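Local structure of guanine nucleotide exchange protein (Legionella pneumophila, 1XSZ) at residues Q11-E16 against I26-E31; M82-Q87 against Q114-A119; K108-V113 against A133-A138; D222-L225 against D229-I232; T265-D268 against A273-T276. The protein probably promotes guanine nucleotide exchange on ADP-ribosylation factors through a Sec7 domain, whose active site is covered by a C-terminal capping domain. One frame throughout, in Å; residues are numbered along the deposited sequence. Where two conformers were deposited one is given.

How the contacts relate
Along the chain, contact 1 comes first, contacts 2 and 3 interleave, and contacts 4 and 5 follow. The first three belong to the all-helical Sec7 domain, the last two to the capping domain with its antiparallel sheet. Contacts 2 and 3 both use helix 106-123; their centres are 11 Å apart, and Ser117 and Gln114 of one pack on Tyr135 of the other. Contact 1 stands apart at the N-terminal end, its centre about 27 Å from that of contact 2. In the cap, Ile232 of contact 4 touches Leu266 of contact 5. Contact 3 has capping-domain neighbours, Lys251 and Trp253, so it ties the cap to the Sec7 core.

Contact 1: Q11-E16 against I26-E31; sequences QREIIE and INKIKE
Ile14 and Ile29 meet between helices 11-20 and 22-35, two consecutive helices of the all-helical Sec7 domain separated by a very short link. The apolar part of the contact is this isoleucine pair. The side chains cross at about a right angle, and CG2 of Ile14 lies 3.6 Å from CG1 of Ile29, with the CD1 atom of Ile14 also close to that methylene. CG1 of Ile29 stands beside its own backbone N (chi1 -69°), which carries the end of the side chain nearer to helix 11-20 than its first bond would suggest. Branched aliphatic residues suit this buried place, and Ile7 of helix 5-9 touches both, while Phe47 packs on Ile14 and Ile44 on Ile29.

The second part is the aliphatic portion of two charged residues nearer the solvent. Glu13 is exposed and Lys28 partly so; long chains let each bury methylenes. In the conformer described, the charged atoms Glu13 OE2 and Lys28 NZ are 5.7 Å apart, too far for a salt bridge, though the opposite charges may attract weakly. What touches instead, in that conformer, is carbon: the Glu13 CG methylene crosses the lysine chain 3.9 Å from Lys28 CE.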
# COMPACT_ATOMS: atom_id res chain seq x y z
N GLN A 11 3.92 27.67 -5.99
CA GLN A 11 2.92 26.66 -5.67
C GLN A 11 2.07 26.20 -6.85
O GLN A 11 1.80 25.00 -6.98
CB GLN A 11 2.01 27.14 -4.53
CG GLN A 11 1.29 28.45 -4.79
CD GLN A 11 0.51 28.90 -3.57
OE1 GLN A 11 -0.53 28.33 -3.23
NE2 GLN A 11 1.01 29.93 -2.90
N ARG A 12 1.65 27.12 -7.71
CA ARG A 12 0.82 26.73 -8.85
C ARG A 12 1.55 25.82 -9.84
O ARG A 12 0.98 24.84 -10.32
CB ARG A 12 0.30 27.97 -9.59
CG ARG A 12 -0.85 28.66 -8.88
CD ARG A 12 -1.48 29.72 -9.76
NE ARG A 12 -0.57 30.83 -10.03
CZ ARG A 12 -0.80 31.78 -10.93
NH1 ARG A 12 -1.92 31.77 -11.64
NH2 ARG A 12 0.08 32.76 -11.10
N GLU A 13 2.81 26.15 -10.13
CA GLU A 13 3.59 25.34 -11.06
C GLU A 13 3.86 23.96 -10.46
O GLU A 13 3.87 22.95 -11.17
CB GLU A 13 4.91 26.03 -11.40
CG GLU A 13 5.79 25.24 -12.34
CD GLU A 13 7.06 25.98 -12.73
OE1 GLU A 13 7.79 26.44 -11.83
OE2 GLU A 13 7.33 26.09 -13.95
N ILE A 14 4.08 23.91 -9.15
CA ILE A 14 4.35 22.65 -8.47
C ILE A 14 3.09 21.78 -8.47
O ILE A 14 3.15 20.59 -8.80
CB ILE A 14 4.81 22.88 -7.02
CG1 ILE A 14 6.13 23.67 -7.03
CG2 ILE A 14 5.01 21.54 -6.31
CD1 ILE A 14 6.59 24.11 -5.65
N ILE A 15 1.96 22.37 -8.11
CA ILE A 15 0.70 21.64 -8.08
C ILE A 15 0.37 21.07 -9.46
O ILE A 15 0.06 19.88 -9.58
CB ILE A 15 -0.45 22.57 -7.62
CG1 ILE A 15 -0.28 22.88 -6.13
CG2 ILE A 15 -1.80 21.90 -7.87
CD1 ILE A 15 -1.20 23.97 -5.62
N GLU A 16 0.43 21.91 -10.48
CA GLU A 16 0.14 21.47 -11.84
C GLU A 16 1.04 20.32 -12.27
O GLU A 16 0.58 19.33 -12.84
CB GLU A 16 0.30 22.64 -12.82
CG GLU A 16 0.15 22.26 -14.28
CD GLU A 16 0.32 23.44 -15.21
OE1 GLU A 16 1.36 24.13 -15.11
OE2 GLU A 16 -0.58 23.68 -16.04
N ILE A 26 7.55 16.56 -7.53
CA ILE A 26 8.55 16.32 -6.49
C ILE A 26 9.89 16.89 -6.93
O ILE A 26 10.58 17.56 -6.15
CB ILE A 26 8.69 14.80 -6.21
CG1 ILE A 26 7.39 14.25 -5.61
CG2 ILE A 26 9.87 14.54 -5.29
CD1 ILE A 26 7.03 14.85 -4.25
N ASN A 27 10.27 16.63 -8.18
CA ASN A 27 11.53 17.13 -8.70
C ASN A 27 11.60 18.66 -8.67
O ASN A 27 12.65 19.23 -8.39
CB ASN A 27 11.77 16.62 -10.12
CG ASN A 27 12.19 15.16 -10.14
OD1 ASN A 27 12.28 14.54 -11.20
ND2 ASN A 27 12.47 14.60 -8.97
N LYS A 28 10.48 19.31 -8.97
CA LYS A 28 10.45 20.77 -8.96
C LYS A 28 10.70 21.30 -7.55
O LYS A 28 11.45 22.25 -7.37
CB LYS A 28 9.10 21.28 -9.47
CG LYS A 28 8.92 21.14 -10.98
CD LYS A 28 7.63 21.79 -11.44
CE LYS A 28 7.54 21.81 -12.96
NZ LYS A 28 7.61 20.44 -13.54
N ILE A 29 10.08 20.67 -6.56
CA ILE A 29 10.26 21.09 -5.18
C ILE A 29 11.73 20.91 -4.80
O ILE A 29 12.34 21.80 -4.20
CB ILE A 29 9.40 20.25 -4.20
CG1 ILE A 29 7.92 20.57 -4.41
CG2 ILE A 29 9.82 20.53 -2.76
CD1 ILE A 29 6.99 19.67 -3.62
N LYS A 30 12.30 19.77 -5.17
CA LYS A 30 13.70 19.49 -4.87
C LYS A 30 14.64 20.48 -5.54
O LYS A 30 15.65 20.87 -4.97
CB LYS A 30 14.05 18.06 -5.30
CG LYS A 30 13.29 16.99 -4.52
CD LYS A 30 13.58 15.58 -5.03
CE LYS A 30 15.03 15.19 -4.81
NZ LYS A 30 15.26 13.77 -5.21
N GLU A 31 14.30 20.91 -6.76
CA GLU A 31 15.14 21.87 -7.47
C GLU A 31 15.14 23.22 -6.76
O GLU A 31 16.18 23.87 -6.63
CB GLU A 31 14.66 22.04 -8.91
CG GLU A 31 14.84 20.79 -9.76
CD GLU A 31 14.48 21.02 -11.21
OE1 GLU A 31 13.31 21.37 -11.49
OE2 GLU A 31 15.36 20.84 -12.08

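Contact 2: M82-Q87 against Q114-A119; sequences MNFNGQ and QSFSGA
Phe84 offers a ring face to the edge of Phe116, and this T-shaped pair is the heart of the contact between the loop after helix 69-80 and helix 106-123 of the Sec7 domain. Phe84 has the most surface buried. Its CA-CB bond points at the helix, and with CG beside the backbone N (chi1 -64°) the ring extends into the space between loop and helix. The two ring planes are 87° apart and their centroids 5.4 Å apart.

Phe116 supplies the edge. Its CG lies anti to the backbone N (chi1 166°), which brings the ring closer to the loop than its first bond alone would. Atoms CD1 and CE1 lead: CD1 of Phe116 is 4.0 Å from CZ of Phe84, and CE1 sits above the same face, displaced toward the rim. Phe96 of helix 89-98 meets both aromatic side chains, so the pair belongs to a larger aromatic cluster.

Ala119, one helical turn further on, adds its methyl group, with CB 4.3 Å from CE2 of Phe84 in an oblique approach. A small residue suits this position because the phenylalanine ring lies close to the helix surface.

The loop is shaped by a type II turn from Phe84 to Gln87, with Gly86 at the third position, where the backbone angles suit a residue without a side chain. The side-chain contact between the two segments is wholly apolar, while Gln123, further along the same helix, hydrogen-bonds to Phe84 N and Met82 O, which implies that packing and polar bonds together hold the loop to the helix.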
# COMPACT_ATOMS: atom_id res chain seq x y z
N MET A 82 2.33 16.53 12.33
CA MET A 82 0.97 16.40 12.85
C MET A 82 1.03 16.49 14.37
O MET A 82 1.99 16.02 14.98
CB MET A 82 0.36 15.06 12.43
CG MET A 82 0.17 14.93 10.93
SD MET A 82 -0.48 13.32 10.43
CE MET A 82 -2.19 13.49 10.88
N ASN A 83 0.02 17.10 14.98
CA ASN A 83 -0.02 17.26 16.43
C ASN A 83 -0.94 16.25 17.10
O ASN A 83 -2.16 16.38 17.04
CB ASN A 83 -0.50 18.68 16.78
CG ASN A 83 -0.49 18.95 18.28
OD1 ASN A 83 -1.07 19.93 18.74
ND2 ASN A 83 0.17 18.08 19.03
N PHE A 84 -0.35 15.24 17.74
CA PHE A 84 -1.12 14.22 18.43
C PHE A 84 -1.20 14.50 19.93
O PHE A 84 -1.89 13.79 20.66
CB PHE A 84 -0.50 12.84 18.20
CG PHE A 84 -0.52 12.40 16.77
CD1 PHE A 84 -1.74 12.21 16.11
CD2 PHE A 84 0.66 12.22 16.06
CE1 PHE A 84 -1.77 11.85 14.77
CE2 PHE A 84 0.64 11.86 14.72
CZ PHE A 84 -0.58 11.67 14.07
N ASN A 85 -0.50 15.53 20.38
CA ASN A 85 -0.52 15.88 21.79
C ASN A 85 -1.91 16.36 22.19
O ASN A 85 -2.45 17.31 21.62
CB ASN A 85 0.52 16.97 22.08
CG ASN A 85 0.51 17.40 23.54
OD1 ASN A 85 -0.39 18.13 23.97
ND2 ASN A 85 1.49 16.95 24.30
N GLY A 86 -2.49 15.68 23.17
CA GLY A 86 -3.81 16.04 23.63
C GLY A 86 -4.85 14.98 23.31
O GLY A 86 -5.85 14.87 24.00
N GLN A 87 -4.59 14.19 22.28
CA GLN A 87 -5.53 13.15 21.87
C GLN A 87 -5.21 11.80 22.49
O GLN A 87 -4.06 11.50 22.79
CB GLN A 87 -5.50 12.95 20.35
CG GLN A 87 -5.91 14.14 19.52
CD GLN A 87 -5.93 13.80 18.04
OE1 GLN A 87 -6.99 13.62 17.44
NE2 GLN A 87 -4.75 13.68 17.46
N GLN A 114 3.03 2.12 10.68
CA GLN A 114 4.30 2.15 11.41
C GLN A 114 4.74 3.59 11.66
O GLN A 114 5.34 3.90 12.70
CB GLN A 114 5.39 1.42 10.61
CG GLN A 114 5.21 -0.09 10.59
CD GLN A 114 6.23 -0.77 9.70
OE1 GLN A 114 7.44 -0.57 9.85
NE2 GLN A 114 5.76 -1.59 8.77
N SER A 115 4.47 4.48 10.71
CA SER A 115 4.84 5.89 10.88
C SER A 115 4.06 6.49 12.04
O SER A 115 4.62 7.18 12.90
CB SER A 115 4.55 6.66 9.59
OG SER A 115 4.95 8.01 9.72
N PHE A 116 2.76 6.22 12.08
CA PHE A 116 1.94 6.73 13.17
C PHE A 116 2.42 6.20 14.51
O PHE A 116 2.56 6.97 15.47
CB PHE A 116 0.48 6.30 12.99
CG PHE A 116 -0.34 6.49 14.24
CD1 PHE A 116 -0.81 7.74 14.59
CD2 PHE A 116 -0.56 5.42 15.10
CE1 PHE A 116 -1.49 7.93 15.80
CE2 PHE A 116 -1.24 5.60 16.30
CZ PHE A 116 -1.70 6.86 16.65
N SER A 117 2.65 4.90 14.60
CA SER A 117 3.09 4.28 15.85
C SER A 117 4.37 4.92 16.38
O SER A 117 4.50 5.15 17.58
CB SER A 117 3.29 2.77 15.66
OG SER A 117 4.33 2.50 14.74
N GLY A 118 5.31 5.21 15.48
CA GLY A 118 6.55 5.83 15.90
C GLY A 118 6.35 7.25 16.39
O GLY A 118 6.93 7.65 17.40
N ALA A 119 5.52 8.01 15.68
CA ALA A 119 5.26 9.40 16.05
C ALA A 119 4.43 9.49 17.33
O ALA A 119 4.65 10.39 18.15
CB ALA A 119 4.54 10.12 14.92

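Contact 3: K108-V113 against A133-A138; sequences KIDRLV and AAYLLA
Tyr135 is the first residue of 133-138 to reach helix 106-123, and it does so with both its hydroxyl and its ring. The hydroxyl donates a hydrogen bond to Asp110, with OH 2.5 Å from OD1, a short separation. It meets OD1 on the syn side, 15° out of the carboxylate plane, and the carboxylate and ring planes are turned 32° apart. Both first torsions put CG anti to the backbone N, sending the two side chains toward each other across the gap, where they cross at about a right angle. A tyrosine is long enough to span the gap where the axes of the two segments approach to 11.0 Å, while its ring remains available for packing: CD1 of Tyr135 lies 4.0 Å from CG1 of Val113.

Three residues later Ala138 comes round to the same side of the helix. Its CB is 3.7 Å from CG1 of Val113, so that one methyl serves both Tyr135 and Ala138. Here the backbones are closest, with CA of Val113 and CA of Ala138 6.9 Å apart, and a small alanine opposite a short, branched valine suits that spacing.

The segment axes run at 126° to each other, well away from parallel. On the flank, Lys251 forms a salt bridge with Asp110 OD2 and a hydrogen bond with the Tyr135 hydroxyl, which Trp253 NE1 also meets; the positive charge probably stabilises the carboxylate. Trp253 of helix 252-258, in the capping domain, further packs on Asp110 and Val113, while Phe89 and Leu93 of helix 89-98 cover Ala138.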
# COMPACT_ATOMS: atom_id res chain seq x y z
N LYS A 108 1.95 -0.93 1.83
CA LYS A 108 1.88 0.53 1.92
C LYS A 108 1.07 0.93 3.15
O LYS A 108 1.45 1.86 3.88
CB LYS A 108 1.26 1.10 0.64
CG LYS A 108 2.19 0.99 -0.55
CD LYS A 108 1.54 1.50 -1.82
CE LYS A 108 2.51 1.43 -2.98
NZ LYS A 108 1.83 1.75 -4.27
N ILE A 109 -0.03 0.24 3.39
CA ILE A 109 -0.85 0.51 4.57
C ILE A 109 0.03 0.29 5.81
O ILE A 109 0.02 1.10 6.74
CB ILE A 109 -2.05 -0.45 4.63
CG1 ILE A 109 -3.05 -0.08 3.52
CG2 ILE A 109 -2.74 -0.38 6.00
CD1 ILE A 109 -4.09 -1.15 3.26
N ASP A 110 0.79 -0.79 5.80
CA ASP A 110 1.66 -1.14 6.92
C ASP A 110 2.65 -0.01 7.21
O ASP A 110 2.81 0.39 8.37
CB ASP A 110 2.39 -2.45 6.60
CG ASP A 110 2.99 -3.11 7.83
OD1 ASP A 110 2.63 -2.71 8.96
OD2 ASP A 110 3.80 -4.04 7.65
N ARG A 111 3.31 0.50 6.18
CA ARG A 111 4.27 1.58 6.40
C ARG A 111 3.62 2.80 7.03
O ARG A 111 4.22 3.46 7.88
CB ARG A 111 4.97 1.96 5.09
CG ARG A 111 5.70 0.81 4.44
CD ARG A 111 6.78 1.28 3.48
NE ARG A 111 7.36 0.16 2.75
CZ ARG A 111 6.82 -0.39 1.67
NH1 ARG A 111 5.67 0.08 1.19
NH2 ARG A 111 7.40 -1.42 1.09
N LEU A 112 2.40 3.11 6.62
CA LEU A 112 1.71 4.27 7.17
C LEU A 112 1.43 4.03 8.66
O LEU A 112 1.69 4.90 9.50
CB LEU A 112 0.40 4.55 6.42
CG LEU A 112 0.56 5.06 4.99
CD1 LEU A 112 -0.83 5.32 4.41
CD2 LEU A 112 1.40 6.34 4.95
N VAL A 113 0.93 2.85 9.00
CA VAL A 113 0.64 2.52 10.39
C VAL A 113 1.92 2.57 11.24
O VAL A 113 1.90 3.04 12.38
CB VAL A 113 -0.03 1.13 10.49
CG1 VAL A 113 -0.22 0.72 11.95
CG2 VAL A 113 -1.39 1.17 9.79
N ALA A 133 5.47 -1.41 20.56
CA ALA A 133 4.27 -1.62 21.36
C ALA A 133 3.14 -0.78 20.78
O ALA A 133 1.99 -1.22 20.74
CB ALA A 133 4.53 -1.23 22.81
N ALA A 134 3.47 0.43 20.32
CA ALA A 134 2.48 1.31 19.73
C ALA A 134 1.98 0.71 18.42
O ALA A 134 0.80 0.81 18.10
CB ALA A 134 3.07 2.70 19.49
N TYR A 135 2.89 0.09 17.67
CA TYR A 135 2.54 -0.54 16.40
C TYR A 135 1.57 -1.69 16.65
O TYR A 135 0.56 -1.83 15.95
CB TYR A 135 3.81 -1.04 15.70
CG TYR A 135 3.57 -1.86 14.46
CD1 TYR A 135 3.00 -1.29 13.32
CD2 TYR A 135 3.92 -3.21 14.42
CE1 TYR A 135 2.79 -2.06 12.16
CE2 TYR A 135 3.72 -3.98 13.28
CZ TYR A 135 3.16 -3.40 12.15
OH TYR A 135 2.98 -4.16 11.02
N LEU A 136 1.88 -2.53 17.63
CA LEU A 136 1.00 -3.65 17.96
C LEU A 136 -0.39 -3.12 18.31
O LEU A 136 -1.40 -3.63 17.82
CB LEU A 136 1.56 -4.45 19.14
CG LEU A 136 0.62 -5.52 19.71
CD1 LEU A 136 0.37 -6.60 18.67
CD2 LEU A 136 1.22 -6.12 20.97
N LEU A 137 -0.45 -2.10 19.15
CA LEU A 137 -1.72 -1.52 19.56
C LEU A 137 -2.47 -0.97 18.34
O LEU A 137 -3.68 -1.14 18.22
CB LEU A 137 -1.49 -0.39 20.56
CG LEU A 137 -2.61 -0.11 21.56
CD1 LEU A 137 -2.82 -1.32 22.46
CD2 LEU A 137 -2.24 1.10 22.38
N ALA A 138 -1.73 -0.30 17.45
CA ALA A 138 -2.33 0.28 16.26
C ALA A 138 -2.96 -0.76 15.34
O ALA A 138 -4.12 -0.63 14.97
CB ALA A 138 -1.30 1.11 15.50

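Contact 4: D222-L225 against D229-I232; sequences DSFL and DVNI
Phe224 of helix 216-224, in the capping domain, turns its ring into the chain as that chain comes back through Val230 and Ile232. The arrangement is a helix followed by a tight reversal, with only three residues between the two segments, and the aromatic ring packs against the inner side of the returning chain.

Conformation places each group. Phe224 has CG anti to its backbone N, a placement that swings the ring out to the returning loop. Ile232 has CG1 likewise opposite the backbone N (chi1 -172°), with CG2 left between the N and the carbonyl carbon. A further bend at chi2, 64°, then brings CD1 over the ring. That methyl makes a CH-pi contact, 3.9 Å from the Phe224 ring centroid and only 9° off the ring normal, almost above its centre. The long, branched isoleucine suits the place because its end can reach the face while its backbone stays at the rim.

Val230 contributes both its side chain and its carbonyl oxygen. Its CA-CB bond points toward the helix, and the side chain slides past that of Phe224 in the opposite direction, with CG1 4.0 Å from CE2 of the ring. A compact beta-branched residue fits here, at the partly exposed margin of the contact.

Beyond the segments, Thr245 of strand 243-248 touches both Phe224 and Ile232, and Ile264 of strand 260-268 also packs on Phe224, so the bend lies against the sheet. At the ring edge, near its plane, the carbonyl Val230 O comes 3.2 Å from Phe224 CE2.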
# COMPACT_ATOMS: atom_id res chain seq x y z
N ASP A 222 -1.26 -18.54 -7.17
CA ASP A 222 -1.65 -18.71 -5.78
C ASP A 222 -0.82 -19.81 -5.13
O ASP A 222 -0.32 -19.65 -4.01
CB ASP A 222 -3.15 -19.04 -5.72
CG ASP A 222 -3.70 -19.01 -4.31
OD1 ASP A 222 -3.15 -18.26 -3.47
OD2 ASP A 222 -4.69 -19.71 -4.05
N SER A 223 -0.66 -20.93 -5.83
CA SER A 223 0.11 -22.06 -5.32
C SER A 223 1.59 -21.71 -5.19
O SER A 223 2.26 -22.15 -4.25
CB SER A 223 -0.05 -23.27 -6.24
OG SER A 223 0.72 -24.36 -5.78
N PHE A 224 2.09 -20.91 -6.13
CA PHE A 224 3.49 -20.51 -6.13
C PHE A 224 3.90 -19.80 -4.84
O PHE A 224 5.05 -19.87 -4.43
CB PHE A 224 3.76 -19.61 -7.34
CG PHE A 224 5.21 -19.29 -7.54
CD1 PHE A 224 5.80 -18.20 -6.90
CD2 PHE A 224 6.01 -20.08 -8.36
CE1 PHE A 224 7.14 -17.90 -7.08
CE2 PHE A 224 7.35 -19.80 -8.55
CZ PHE A 224 7.93 -18.71 -7.91
N LEU A 225 2.95 -19.12 -4.20
CA LEU A 225 3.22 -18.39 -2.97
C LEU A 225 3.84 -19.26 -1.87
O LEU A 225 4.66 -18.78 -1.09
CB LEU A 225 1.94 -17.74 -2.44
CG LEU A 225 1.43 -16.57 -3.28
CD1 LEU A 225 0.07 -16.14 -2.78
CD2 LEU A 225 2.42 -15.42 -3.21
N ASP A 229 11.69 -23.85 -4.65
CA ASP A 229 12.51 -24.26 -5.79
C ASP A 229 11.72 -24.45 -7.08
O ASP A 229 11.96 -25.40 -7.83
CB ASP A 229 13.26 -25.55 -5.46
CG ASP A 229 14.13 -25.41 -4.23
OD1 ASP A 229 14.93 -24.45 -4.17
OD2 ASP A 229 14.03 -26.27 -3.32
N VAL A 230 10.77 -23.56 -7.34
CA VAL A 230 9.97 -23.62 -8.55
C VAL A 230 10.22 -22.36 -9.37
O VAL A 230 10.17 -21.25 -8.84
CB VAL A 230 8.46 -23.71 -8.21
CG1 VAL A 230 7.63 -23.68 -9.49
CG2 VAL A 230 8.17 -24.99 -7.43
N ASN A 231 10.51 -22.54 -10.65
CA ASN A 231 10.76 -21.40 -11.52
C ASN A 231 9.45 -20.71 -11.86
O ASN A 231 8.45 -21.35 -12.20
CB ASN A 231 11.46 -21.84 -12.82
CG ASN A 231 12.03 -20.67 -13.60
OD1 ASN A 231 11.34 -19.70 -13.89
ND2 ASN A 231 13.31 -20.77 -13.93
N ILE A 232 9.45 -19.39 -11.75
CA ILE A 232 8.28 -18.58 -12.02
C ILE A 232 7.76 -18.74 -13.45
O ILE A 232 6.59 -18.45 -13.73
CB ILE A 232 8.58 -17.09 -11.72
CG1 ILE A 232 7.29 -16.27 -11.81
CG2 ILE A 232 9.64 -16.58 -12.67
CD1 ILE A 232 6.27 -16.65 -10.76

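Contact 5: T265-D268 against A273-T276; sequences TLTD and AQAT
Leu266 and Ala275 pair through both of their backbone polar groups. Leu266 N donates to Ala275 O at 2.8 Å, with an N-H...O angle of 170°, and Ala275 N returns a bond to Leu266 O at 3.0 Å, bent to 151° but lying in the carbonyl plane. Two residues on, Asp268 N donates to Ala273 O at 2.9 Å. Leu266 O also receives a CA-H contact from Gln274 CA, 3.1 Å away.

These bonds join the arms of the beta hairpin formed by strands 260-268 and 274-280, interior strands of the antiparallel sheet of the capping domain. Backbone groups of Thr265 and Thr267 bond to Thr246 and Lys244, those of Gln274 and Thr276 to Gly301 and Gln299, and Gln274 N also to Ser306 OG. Leu266 and Ala275 occupy the other face from the threonines; being apolar, they suit burial, with helix 306-315 against Ala275.

On the threonine face, Thr265 and Thr276 lie side by side, as do Thr267 and Gln274. In the conformer described, Gln274 runs extended beyond CG, bringing OE1 3.1 Å from Thr267 OG1, a tentative bond. Asp268 OD1 accepts from Lys270 N and Thr271 N in the turn.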
# COMPACT_ATOMS: atom_id res chain seq x y z
N THR A 265 8.42 -10.99 -5.99
CA THR A 265 9.25 -10.05 -6.72
C THR A 265 10.02 -10.82 -7.79
O THR A 265 10.76 -11.76 -7.48
CB THR A 265 10.23 -9.31 -5.80
OG1 THR A 265 9.50 -8.54 -4.84
CG2 THR A 265 11.11 -8.36 -6.61
N LEU A 266 9.82 -10.43 -9.04
CA LEU A 266 10.50 -11.05 -10.17
C LEU A 266 11.66 -10.18 -10.61
O LEU A 266 11.50 -8.98 -10.81
CB LEU A 266 9.54 -11.22 -11.35
CG LEU A 266 8.42 -12.25 -11.24
CD1 LEU A 266 7.45 -11.87 -10.14
CD2 LEU A 266 7.70 -12.34 -12.57
N THR A 267 12.83 -10.78 -10.77
CA THR A 267 14.00 -10.04 -11.20
C THR A 267 14.73 -10.83 -12.28
O THR A 267 15.06 -12.00 -12.09
CB THR A 267 14.98 -9.80 -10.04
OG1 THR A 267 14.30 -9.14 -8.96
CG2 THR A 267 16.14 -8.93 -10.50
N ASP A 268 14.96 -10.19 -13.43
CA ASP A 268 15.67 -10.84 -14.52
C ASP A 268 17.16 -10.68 -14.22
O ASP A 268 17.67 -9.56 -14.17
CB ASP A 268 15.31 -10.19 -15.85
CG ASP A 268 15.91 -10.92 -17.04
OD1 ASP A 268 17.16 -11.03 -17.11
OD2 ASP A 268 15.14 -11.40 -17.90
N ALA A 273 15.59 -6.22 -15.06
CA ALA A 273 14.19 -5.79 -15.09
C ALA A 273 13.54 -6.40 -13.85
O ALA A 273 13.88 -7.51 -13.44
CB ALA A 273 13.51 -6.30 -16.35
N GLN A 274 12.60 -5.67 -13.26
CA GLN A 274 11.90 -6.16 -12.08
C GLN A 274 10.42 -5.85 -12.11
O GLN A 274 9.97 -4.91 -12.76
CB GLN A 274 12.52 -5.55 -10.81
CG GLN A 274 13.83 -6.20 -10.38
CD GLN A 274 14.33 -5.67 -9.05
OE1 GLN A 274 15.28 -6.20 -8.48
NE2 GLN A 274 13.70 -4.61 -8.55
N ALA A 275 9.65 -6.67 -11.40
CA ALA A 275 8.21 -6.49 -11.31
C ALA A 275 7.73 -7.17 -10.04
O ALA A 275 8.30 -8.19 -9.62
CB ALA A 275 7.52 -7.11 -12.53
N THR A 276 6.71 -6.61 -9.41
CA THR A 276 6.15 -7.20 -8.21
C THR A 276 4.73 -7.65 -8.51
O THR A 276 4.01 -7.04 -9.31
CB THR A 276 6.12 -6.23 -7.02
OG1 THR A 276 5.41 -5.04 -7.39
CG2 THR A 276 7.53 -5.88 -6.58